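Local coordinates for restriction endonuclease LpnPI (Legionella pneumophila subsp. pneumophila str. Philadelphia 1, PDB 4RZL), which probably cuts DNA that carries modified cytosines, and is represented here by its N-terminal DNA recognition domain, which belongs to the SRA type, at residues V152-P158 with I184-I190; A125-P131 with F214-S220; Y91-K95 with R106-A110. All coordinates share one frame; numbering follows the deposited sequence.

Contact 1. Residues V152-P158 with I184-I190; sequences VAVPGYP and IFTILNI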
loop_
_atom_site.group_PDB
_atom_site.type_symbol
_atom_site.label_atom_id
_atom_site.label_comp_id
_atom_site.label_asym_id
_atom_site.label_seq_id
_atom_site.Cartn_x
_atom_site.Cartn_y
_atom_site.Cartn_z
ATOM N N VAL A 152 -2.624 -6.903 1.778
ATOM C CA VAL A 152 -2.079 -6.325 3.005
ATOM C C VAL A 152 -0.574 -6.558 2.979
ATOM O O VAL A 152 -0.135 -7.685 2.727
ATOM C CB VAL A 152 -2.653 -6.985 4.284
ATOM C CG1 VAL A 152 -2.131 -6.272 5.548
ATOM C CG2 VAL A 152 -4.172 -7.034 4.251
ATOM N N ALA A 153 0.214 -5.525 3.252
ATOM C CA ALA A 153 1.658 -5.639 3.100
ATOM C C ALA A 153 2.412 -5.216 4.352
ATOM O O ALA A 153 1.880 -4.487 5.199
ATOM C CB ALA A 153 2.134 -4.796 1.912
ATOM N N VAL A 154 3.653 -5.692 4.467
ATOM C CA VAL A 154 4.535 -5.278 5.544
ATOM C C VAL A 154 5.901 -4.962 4.962
ATOM O O VAL A 154 6.289 -5.550 3.945
ATOM C CB VAL A 154 4.668 -6.354 6.653
ATOM C CG1 VAL A 154 3.285 -6.629 7.274
ATOM C CG2 VAL A 154 5.311 -7.639 6.118
ATOM N N PRO A 155 6.636 -4.040 5.609
ATOM C CA PRO A 155 7.965 -3.630 5.132
ATOM C C PRO A 155 8.971 -4.765 5.152
ATOM O O PRO A 155 8.995 -5.536 6.110
ATOM C CB PRO A 155 8.380 -2.518 6.118
ATOM C CG PRO A 155 7.055 -2.028 6.726
ATOM C CD PRO A 155 6.202 -3.267 6.793
ATOM N N GLY A 156 9.800 -4.845 4.117
ATOM C CA GLY A 156 10.867 -5.823 4.066
ATOM C C GLY A 156 10.436 -7.084 3.350
ATOM O O GLY A 156 9.283 -7.214 2.914
ATOM N N TYR A 157 11.367 -8.021 3.233
ATOM C CA TYR A 157 11.105 -9.273 2.531
ATOM C C TYR A 157 12.077 -10.331 3.053
ATOM O O TYR A 157 13.239 -10.018 3.281
ATOM C CB TYR A 157 11.250 -9.092 1.004
ATOM C CG TYR A 157 10.688 -10.272 0.243
ATOM C CD1 TYR A 157 9.338 -10.332 -0.076
ATOM C CD2 TYR A 157 11.494 -11.348 -0.107
ATOM C CE1 TYR A 157 8.809 -11.422 -0.739
ATOM C CE2 TYR A 157 10.974 -12.453 -0.769
ATOM C CZ TYR A 157 9.632 -12.481 -1.079
ATOM O OH TYR A 157 9.107 -13.568 -1.733
ATOM N N PRO A 158 11.600 -11.577 3.260
ATOM C CA PRO A 158 12.513 -12.618 3.767
ATOM C C PRO A 158 13.755 -12.766 2.896
ATOM O O PRO A 158 13.637 -12.885 1.675
ATOM C CB PRO A 158 11.661 -13.897 3.751
ATOM C CG PRO A 158 10.429 -13.573 2.950
ATOM C CD PRO A 158 10.228 -12.086 3.061
ATOM N N ILE A 184 10.812 -2.124 -0.664
ATOM C CA ILE A 184 10.364 -3.483 -0.962
ATOM C C ILE A 184 9.497 -4.029 0.189
ATOM O O ILE A 184 9.887 -3.979 1.353
ATOM C CB ILE A 184 11.567 -4.417 -1.228
ATOM C CG1 ILE A 184 12.432 -3.844 -2.359
ATOM C CG2 ILE A 184 11.103 -5.865 -1.528
ATOM C CD1 ILE A 184 13.493 -4.798 -2.899
ATOM N N PHE A 185 8.310 -4.520 -0.156
ATOM C CA PHE A 185 7.336 -5.002 0.820
ATOM C C PHE A 185 6.994 -6.464 0.586
ATOM O O PHE A 185 7.131 -6.961 -0.531
ATOM C CB PHE A 185 6.038 -4.186 0.748
ATOM C CG PHE A 185 6.206 -2.729 1.086
ATOM C CD1 PHE A 185 6.582 -1.808 0.114
ATOM C CD2 PHE A 185 6.000 -2.279 2.377
ATOM C CE1 PHE A 185 6.732 -0.458 0.433
ATOM C CE2 PHE A 185 6.146 -0.929 2.701
ATOM C CZ PHE A 185 6.509 -0.024 1.732
ATOM N N THR A 186 6.513 -7.119 1.642
ATOM C CA THR A 186 5.983 -8.475 1.579
ATOM C C THR A 186 4.461 -8.444 1.573
ATOM O O THR A 186 3.852 -7.783 2.415
ATOM C CB THR A 186 6.424 -9.320 2.789
ATOM O OG1 THR A 186 7.849 -9.370 2.843
ATOM C CG2 THR A 186 5.828 -10.741 2.712
ATOM N N ILE A 187 3.846 -9.159 0.641
ATOM C CA ILE A 187 2.395 -9.279 0.661
ATOM C C ILE A 187 2.013 -10.472 1.541
ATOM O O ILE A 187 2.463 -11.596 1.326
ATOM C CB ILE A 187 1.809 -9.433 -0.761
ATOM C CG1 ILE A 187 2.191 -8.216 -1.616
ATOM C CG2 ILE A 187 0.299 -9.566 -0.701
ATOM C CD1 ILE A 187 1.665 -8.257 -3.015
ATOM N N LEU A 188 1.182 -10.213 2.542
ATOM C CA LEU A 188 0.779 -11.253 3.487
ATOM C C LEU A 188 -0.297 -12.197 2.937
ATOM O O LEU A 188 -1.134 -11.809 2.121
ATOM C CB LEU A 188 0.271 -10.616 4.773
ATOM C CG LEU A 188 1.263 -9.757 5.546
ATOM C CD1 LEU A 188 0.561 -9.101 6.727
ATOM C CD2 LEU A 188 2.445 -10.603 6.015
ATOM N N ASN A 189 -0.285 -13.433 3.424
ATOM C CA ASN A 189 -1.309 -14.400 3.072
ATOM C C ASN A 189 -2.634 -14.053 3.754
ATOM O O ASN A 189 -3.052 -14.705 4.709
ATOM C CB ASN A 189 -0.851 -15.817 3.449
ATOM C CG ASN A 189 -1.836 -16.896 3.011
ATOM O OD1 ASN A 189 -2.738 -16.652 2.211
ATOM N ND2 ASN A 189 -1.665 -18.097 3.545
ATOM N N ILE A 190 -3.272 -12.999 3.265
ATOM C CA ILE A 190 -4.577 -12.563 3.738
ATOM C C ILE A 190 -5.452 -12.410 2.511
ATOM O O ILE A 190 -5.284 -11.456 1.750
ATOM C CB ILE A 190 -4.514 -11.223 4.483
ATOM C CG1 ILE A 190 -3.664 -11.348 5.753
ATOM C CG2 ILE A 190 -5.926 -10.707 4.770
ATOM C CD1 ILE A 190 -3.498 -10.045 6.515
HETATM O O HOH W 1 -2.978 -9.729 1.584
#
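Thr186 turns OG1 anti to its own carbonyl carbon (chi1 -58°), and this brings the hydroxyl against the backbone of Gly156. Thr186 OG1 donates to Gly156 O at 2.6 Å, tilted 28° from the carbonyl plane. Val152 holds CG1 anti to its backbone N (chi1 -176°). That places CG1 near Leu188 CD1 and leaves Val152 CG2 to meet Ile190 CD1 at 3.8 Å. The backbones pair as antiparallel strands. Val154 and Thr186 form a hydrogen-bonded pair, with Thr186 N to Val154 O at 2.8 Å and the return bond from Val154 N to Thr186 O. Leu188 N continues the pattern to Val152 O, and Gly156 N reaches Ile184 O at the other end. Strands 147-155 and 176-187 are neighbours in the large mixed sheet of this SRA-type domain. On one face the side chains of Val154 and Thr186 run alongside each other, and Val154 CG1 meets Leu188 CD1 at 3.7 Å, nearly at a right angle. Helix 212-220 packs on this face through Phe214 and Trp217. Ala153 and Ile187 point to the other face. The Phe185 ring has Val154 O at its edge and makes an edge-to-face contact with Phe116. Past the strand, Tyr157 CD1 comes within 3.4 Å of Thr186 OG1, while the phenol OH bonds to Lys85 O. At the far end one water accepts from Val152 N at 2.9 Å and donates to Leu188 O and Ile190 O.

Contact 2. Residues A125-P131 with F214-S220; sequences ARRIVPP and FYQWKIS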
loop_
_atom_site.group_PDB
_atom_site.type_symbol
_atom_site.label_atom_id
_atom_site.label_comp_id
_atom_site.label_asym_id
_atom_site.label_seq_id
_atom_site.Cartn_x
_atom_site.Cartn_y
_atom_site.Cartn_z
ATOM N N ALA A 125 10.951 -3.678 17.925
ATOM C CA ALA A 125 10.887 -3.952 16.492
ATOM C C ALA A 125 9.439 -3.976 15.996
ATOM O O ALA A 125 8.566 -4.569 16.642
ATOM C CB ALA A 125 11.580 -5.270 16.177
ATOM N N ARG A 126 9.194 -3.270 14.894
ATOM C CA ARG A 126 7.905 -3.249 14.197
ATOM C C ARG A 126 6.799 -2.567 14.991
ATOM O O ARG A 126 5.665 -2.501 14.535
ATOM C CB ARG A 126 7.473 -4.671 13.829
ATOM C CG ARG A 126 8.489 -5.438 13.002
ATOM C CD ARG A 126 8.102 -6.929 12.913
ATOM N NE ARG A 126 8.065 -7.509 14.244
ATOM C CZ ARG A 126 9.123 -8.012 14.870
ATOM N NH1 ARG A 126 10.312 -8.044 14.270
ATOM N NH2 ARG A 126 8.984 -8.505 16.092
ATOM N N ARG A 127 7.131 -2.034 16.166
ATOM C CA ARG A 127 6.113 -1.501 17.076
ATOM C C ARG A 127 5.196 -0.448 16.442
ATOM O O ARG A 127 3.985 -0.439 16.673
ATOM C CB ARG A 127 6.779 -0.895 18.315
ATOM C CG ARG A 127 5.799 -0.450 19.391
ATOM C CD ARG A 127 5.040 -1.644 19.957
ATOM N NE ARG A 127 5.931 -2.780 20.201
ATOM C CZ ARG A 127 6.616 -2.975 21.325
ATOM N NH1 ARG A 127 6.511 -2.110 22.326
ATOM N NH2 ARG A 127 7.407 -4.038 21.448
ATOM N N ILE A 128 5.769 0.449 15.652
ATOM C CA ILE A 128 4.978 1.552 15.125
ATOM C C ILE A 128 4.457 1.271 13.722
ATOM O O ILE A 128 3.796 2.109 13.124
ATOM C CB ILE A 128 5.784 2.864 15.135
ATOM C CG1 ILE A 128 7.083 2.701 14.346
ATOM C CG2 ILE A 128 6.101 3.283 16.574
ATOM C CD1 ILE A 128 7.018 3.186 12.904
ATOM N N VAL A 129 4.737 0.081 13.213
ATOM C CA VAL A 129 4.303 -0.288 11.872
ATOM C C VAL A 129 2.821 -0.649 11.838
ATOM O O VAL A 129 2.394 -1.598 12.498
ATOM C CB VAL A 129 5.116 -1.479 11.334
ATOM C CG1 VAL A 129 4.610 -1.873 9.945
ATOM C CG2 VAL A 129 6.618 -1.153 11.319
ATOM N N PRO A 130 2.031 0.109 11.064
ATOM C CA PRO A 130 0.613 -0.179 10.884
ATOM C C PRO A 130 0.375 -1.124 9.711
ATOM O O PRO A 130 1.278 -1.368 8.920
ATOM C CB PRO A 130 0.023 1.195 10.580
ATOM C CG PRO A 130 1.107 1.845 9.782
ATOM C CD PRO A 130 2.422 1.330 10.336
ATOM N N PRO A 131 -0.851 -1.634 9.584
ATOM C CA PRO A 131 -1.181 -2.364 8.366
ATOM C C PRO A 131 -0.961 -1.482 7.143
ATOM O O PRO A 131 -1.190 -0.271 7.195
ATOM C CB PRO A 131 -2.669 -2.670 8.538
ATOM C CG PRO A 131 -2.907 -2.606 9.972
ATOM C CD PRO A 131 -1.973 -1.606 10.538
ATOM N N PHE A 214 -1.085 -10.337 9.991
ATOM C CA PHE A 214 -0.369 -9.090 10.234
ATOM C C PHE A 214 0.075 -9.051 11.692
ATOM O O PHE A 214 1.230 -8.755 11.993
ATOM C CB PHE A 214 -1.230 -7.865 9.905
ATOM C CG PHE A 214 -0.637 -6.569 10.392
ATOM C CD1 PHE A 214 0.418 -5.978 9.713
ATOM C CD2 PHE A 214 -1.115 -5.959 11.542
ATOM C CE1 PHE A 214 0.973 -4.794 10.162
ATOM C CE2 PHE A 214 -0.566 -4.771 11.998
ATOM C CZ PHE A 214 0.480 -4.189 11.312
ATOM N N TYR A 215 -0.846 -9.356 12.599
ATOM C CA TYR A 215 -0.524 -9.310 14.030
ATOM C C TYR A 215 0.512 -10.359 14.404
ATOM O O TYR A 215 1.327 -10.145 15.287
ATOM C CB TYR A 215 -1.796 -9.472 14.858
ATOM C CG TYR A 215 -2.695 -8.271 14.717
ATOM C CD1 TYR A 215 -2.221 -6.998 15.026
ATOM C CD2 TYR A 215 -3.995 -8.393 14.251
ATOM C CE1 TYR A 215 -3.021 -5.888 14.889
ATOM C CE2 TYR A 215 -4.810 -7.285 14.115
ATOM C CZ TYR A 215 -4.317 -6.036 14.438
ATOM O OH TYR A 215 -5.115 -4.915 14.304
ATOM N N GLN A 216 0.494 -11.482 13.700
ATOM C CA GLN A 216 1.527 -12.484 13.855
ATOM C C GLN A 216 2.887 -11.903 13.446
ATOM O O GLN A 216 3.875 -12.055 14.170
ATOM C CB GLN A 216 1.182 -13.732 13.037
ATOM C CG GLN A 216 2.082 -14.936 13.311
ATOM C CD GLN A 216 3.436 -14.849 12.654
ATOM O OE1 GLN A 216 4.470 -15.026 13.310
ATOM N NE2 GLN A 216 3.447 -14.593 11.351
ATOM N N TRP A 217 2.940 -11.258 12.281
ATOM C CA TRP A 217 4.182 -10.637 11.817
ATOM C C TRP A 217 4.685 -9.578 12.803
ATOM O O TRP A 217 5.884 -9.476 13.047
ATOM C CB TRP A 217 4.001 -10.001 10.429
ATOM C CG TRP A 217 5.202 -9.212 9.995
ATOM C CD1 TRP A 217 6.335 -9.696 9.378
ATOM C CD2 TRP A 217 5.405 -7.794 10.156
ATOM N NE1 TRP A 217 7.216 -8.659 9.136
ATOM C CE2 TRP A 217 6.675 -7.487 9.601
ATOM C CE3 TRP A 217 4.632 -6.754 10.693
ATOM C CZ2 TRP A 217 7.195 -6.181 9.589
ATOM C CZ3 TRP A 217 5.148 -5.457 10.682
ATOM C CH2 TRP A 217 6.423 -5.184 10.132
ATOM N N LYS A 218 3.767 -8.786 13.355
ATOM C CA LYS A 218 4.138 -7.767 14.339
ATOM C C LYS A 218 4.879 -8.397 15.512
ATOM O O LYS A 218 5.862 -7.839 16.007
ATOM C CB LYS A 218 2.901 -7.028 14.853
ATOM C CG LYS A 218 2.288 -6.105 13.832
ATOM C CD LYS A 218 2.857 -4.722 13.973
ATOM C CE LYS A 218 2.385 -4.080 15.255
ATOM N NZ LYS A 218 2.590 -2.609 15.222
ATOM N N ILE A 219 4.400 -9.568 15.937
ATOM C CA ILE A 219 5.011 -10.300 17.049
ATOM C C ILE A 219 6.373 -10.887 16.696
ATOM O O ILE A 219 7.336 -10.708 17.435
ATOM C CB ILE A 219 4.095 -11.452 17.544
ATOM C CG1 ILE A 219 2.833 -10.873 18.178
ATOM C CG2 ILE A 219 4.828 -12.317 18.553
ATOM C CD1 ILE A 219 1.816 -11.918 18.593
ATOM N N SER A 220 6.455 -11.583 15.563
ATOM C CA SER A 220 7.633 -12.398 15.254
ATOM C C SER A 220 8.586 -11.820 14.208
ATOM O O SER A 220 9.741 -12.244 14.125
ATOM C CB SER A 220 7.188 -13.770 14.766
ATOM O OG SER A 220 6.634 -13.659 13.461
HETATM O O HOH W 2 5.665 -4.945 16.740
#
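Arg126 and Lys218 carry the polar part of the contact, each reaching for backbone carbonyls of the other segment. Arg126 bends at chi3 (-60°) and grips Lys218 O side-on. Arg126 NE donates to Lys218 O at 2.8 Å and NH2 gives a longer bond to the same atom. This oxygen lies in the guanidinium plane, but both nitrogens sit above its carbonyl plane. Lys218 NZ donates to three oxygens: Val129 O at 2.9 Å, Arg127 O at 3.0 Å and Arg126 O at 3.2 Å. Residues 126-129 form a type I beta turn, closed by Val129 N to Arg126 O, and NZ reaches Arg126 O from the opposite carbonyl face. Through these bonds the loop before strand 132-137 is held to the C-terminal turn of helix 212-220. A water donates to both Ala125 O and Lys218 O.

CH-pi contacts form the second group. Arg126 CD lies over the six-membered ring of Trp217, 3.6 Å from its centroid. Pro131 CG sits over one face of Phe214.

The remaining packing is apolar. Val129 CG1 meets Trp217 CZ3 at 3.7 Å, crossing at about a right angle. Pro131 CD touches Phe214 CZ at 3.6 Å. The other face of the Phe214 ring packs against Lys218 CG of the same helix.

Contact 3. Residues Y91-K95 with R106-A110; sequences YGDNK and RQGNA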
loop_
_atom_site.group_PDB
_atom_site.type_symbol
_atom_site.label_atom_id
_atom_site.label_comp_id
_atom_site.label_asym_id
_atom_site.label_seq_id
_atom_site.Cartn_x
_atom_site.Cartn_y
_atom_site.Cartn_z
ATOM N N TYR A 91 7.972 2.921 -5.308
ATOM C CA TYR A 91 8.837 4.101 -5.296
ATOM C C TYR A 91 8.194 5.246 -4.529
ATOM O O TYR A 91 6.979 5.454 -4.606
ATOM C CB TYR A 91 9.187 4.530 -6.725
ATOM C CG TYR A 91 10.188 3.596 -7.367
ATOM C CD1 TYR A 91 9.768 2.456 -8.038
ATOM C CD2 TYR A 91 11.555 3.833 -7.264
ATOM C CE1 TYR A 91 10.675 1.586 -8.599
ATOM C CE2 TYR A 91 12.480 2.971 -7.850
ATOM C CZ TYR A 91 12.032 1.850 -8.513
ATOM O OH TYR A 91 12.931 0.974 -9.082
ATOM N N GLY A 92 8.995 6.003 -3.850
ATOM C CA GLY A 92 8.575 7.012 -2.956
ATOM C C GLY A 92 8.092 8.281 -3.629
ATOM O O GLY A 92 8.011 8.362 -4.762
ATOM N N ASP A 93 7.738 9.230 -2.833
ATOM C CA ASP A 93 7.067 10.379 -3.233
ATOM C C ASP A 93 7.979 11.608 -3.542
ATOM O O ASP A 93 7.539 12.630 -3.384
ATOM C CB ASP A 93 5.922 10.745 -2.316
ATOM C CG ASP A 93 6.363 11.159 -0.901
ATOM O OD1 ASP A 93 7.445 10.935 -0.481
ATOM O OD2 ASP A 93 5.578 11.656 -0.206
ATOM N N ASN A 94 9.187 11.400 -3.876
ATOM C CA ASN A 94 10.063 12.477 -4.303
ATOM C C ASN A 94 10.387 12.273 -5.780
ATOM O O ASN A 94 11.402 11.852 -6.144
ATOM C CB ASN A 94 11.350 12.613 -3.457
ATOM C CG ASN A 94 12.117 13.929 -3.731
ATOM O OD1 ASN A 94 11.539 14.868 -4.032
ATOM N ND2 ASN A 94 13.392 13.917 -3.626
ATOM N N LYS A 95 9.590 12.453 -6.674
ATOM C CA LYS A 95 9.689 12.105 -8.058
ATOM C C LYS A 95 10.202 13.223 -8.993
ATOM O O LYS A 95 10.407 12.963 -10.097
ATOM C CB LYS A 95 8.427 11.410 -8.578
ATOM C CG LYS A 95 8.097 10.012 -7.954
ATOM C CD LYS A 95 6.756 9.518 -8.361
ATOM C CE LYS A 95 6.567 8.080 -7.985
ATOM N NZ LYS A 95 5.284 7.507 -8.260
ATOM N N ARG A 106 3.392 14.995 1.291
ATOM C CA ARG A 106 2.643 13.932 1.957
ATOM C C ARG A 106 3.514 13.130 2.928
ATOM O O ARG A 106 3.025 12.232 3.620
ATOM C CB ARG A 106 2.020 12.997 0.924
ATOM C CG ARG A 106 1.022 13.684 -0.002
ATOM C CD ARG A 106 0.357 12.681 -0.929
ATOM N NE ARG A 106 -0.415 13.341 -1.982
ATOM C CZ ARG A 106 -1.654 13.809 -1.840
ATOM N NH1 ARG A 106 -2.294 13.687 -0.679
ATOM N NH2 ARG A 106 -2.252 14.397 -2.871
ATOM N N GLN A 107 4.806 13.450 2.972
ATOM C CA GLN A 107 5.725 12.810 3.915
ATOM C C GLN A 107 5.816 11.292 3.724
ATOM O O GLN A 107 6.046 10.552 4.687
ATOM C CB GLN A 107 5.300 13.121 5.352
ATOM C CG GLN A 107 5.554 14.565 5.788
ATOM C CD GLN A 107 7.032 14.854 5.988
ATOM O OE1 GLN A 107 7.595 14.553 7.047
ATOM N NE2 GLN A 107 7.674 15.436 4.972
ATOM N N GLY A 108 5.644 10.837 2.487
ATOM C CA GLY A 108 5.714 9.417 2.182
ATOM C C GLY A 108 7.104 8.875 2.492
ATOM O O GLY A 108 7.245 7.875 3.192
ATOM N N ASN A 109 8.129 9.549 1.977
ATOM C CA ASN A 109 9.504 9.101 2.164
ATOM C C ASN A 109 9.943 9.132 3.616
ATOM O O ASN A 109 10.578 8.191 4.087
ATOM C CB ASN A 109 10.454 9.943 1.314
ATOM C CG ASN A 109 10.479 9.495 -0.120
ATOM O OD1 ASN A 109 9.996 8.412 -0.444
ATOM N ND2 ASN A 109 11.031 10.325 -0.994
ATOM N N ALA A 110 9.587 10.190 4.344
ATOM C CA ALA A 110 9.926 10.245 5.765
ATOM C C ALA A 110 9.264 9.073 6.514
ATOM O O ALA A 110 9.848 8.466 7.410
ATOM C CB ALA A 110 9.492 11.586 6.364
HETATM O O HOH W 3 4.592 14.053 -1.342
#
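The Asp93 carboxylate and the Asn109 amide pass each other head to tail, with their planes 80° apart. Asn109 N meets Asp93 OD1 at 2.9 Å from above the carboxylate plane. Gly108 N comes to Asp93 OD2 at 2.8 Å on the syn side, 33° out of that plane. The motif is a carboxylate bound at the N-terminus of helix 108-119. Gln107 holds the N-cap position; Asp93, from the loop after strand 87-91, accepts one backbone N-H of the first turn on each of its two oxygens. A carboxylate here would probably be stabilised by the positive end of the helix dipole.

Asp93 places CG between its backbone N and carbonyl carbon (chi1 66°), which turns the carboxylate to the helix end. OD2 also accepts from Thr104 OG1.

Asn109 sends its amide back toward the loop. Asn109 OD1 lies 3.2 Å from Gly92 CA and takes a weak bond from Asp93 N at 3.4 Å. On the other branch, Asn109 ND2 lies 3.4 Å from Asn94 CB. ND2 donates to Ile101 O and Asn180 OD1, which link the helix start to the connecting loop and to strand 176-187. Asn94 ND2 bonds to Gln179 O of the same strand. A water donates to Asp93 OD2 at 2.8 Å and accepts from Arg106 N at 3.0 Å.

How the contacts relate
Contact 1 is the core contact: most of its residues are buried, and backbone pairing within the sheet dominates. Contact 2 is partly buried and rests helix 212-220 against contact 1. Val154 CG1 meets Trp217 CE3 at 3.7 Å, and Leu188 CD1 meets Phe214 CA at 3.6 Å. The inner side of contact 2 is aromatic and apolar, while its cationic side chains bind carbonyl oxygens. Contact 3 is also partly buried but stands apart, its centre about 19 Å from that of contact 1 and about 22 Å from that of contact 2. There a loop carboxylate binds backbone N-H groups of a helix start, and an amide of that helix reaches back to the loop. Strand 176-187 supplies contact 1 and also flanks contact 3.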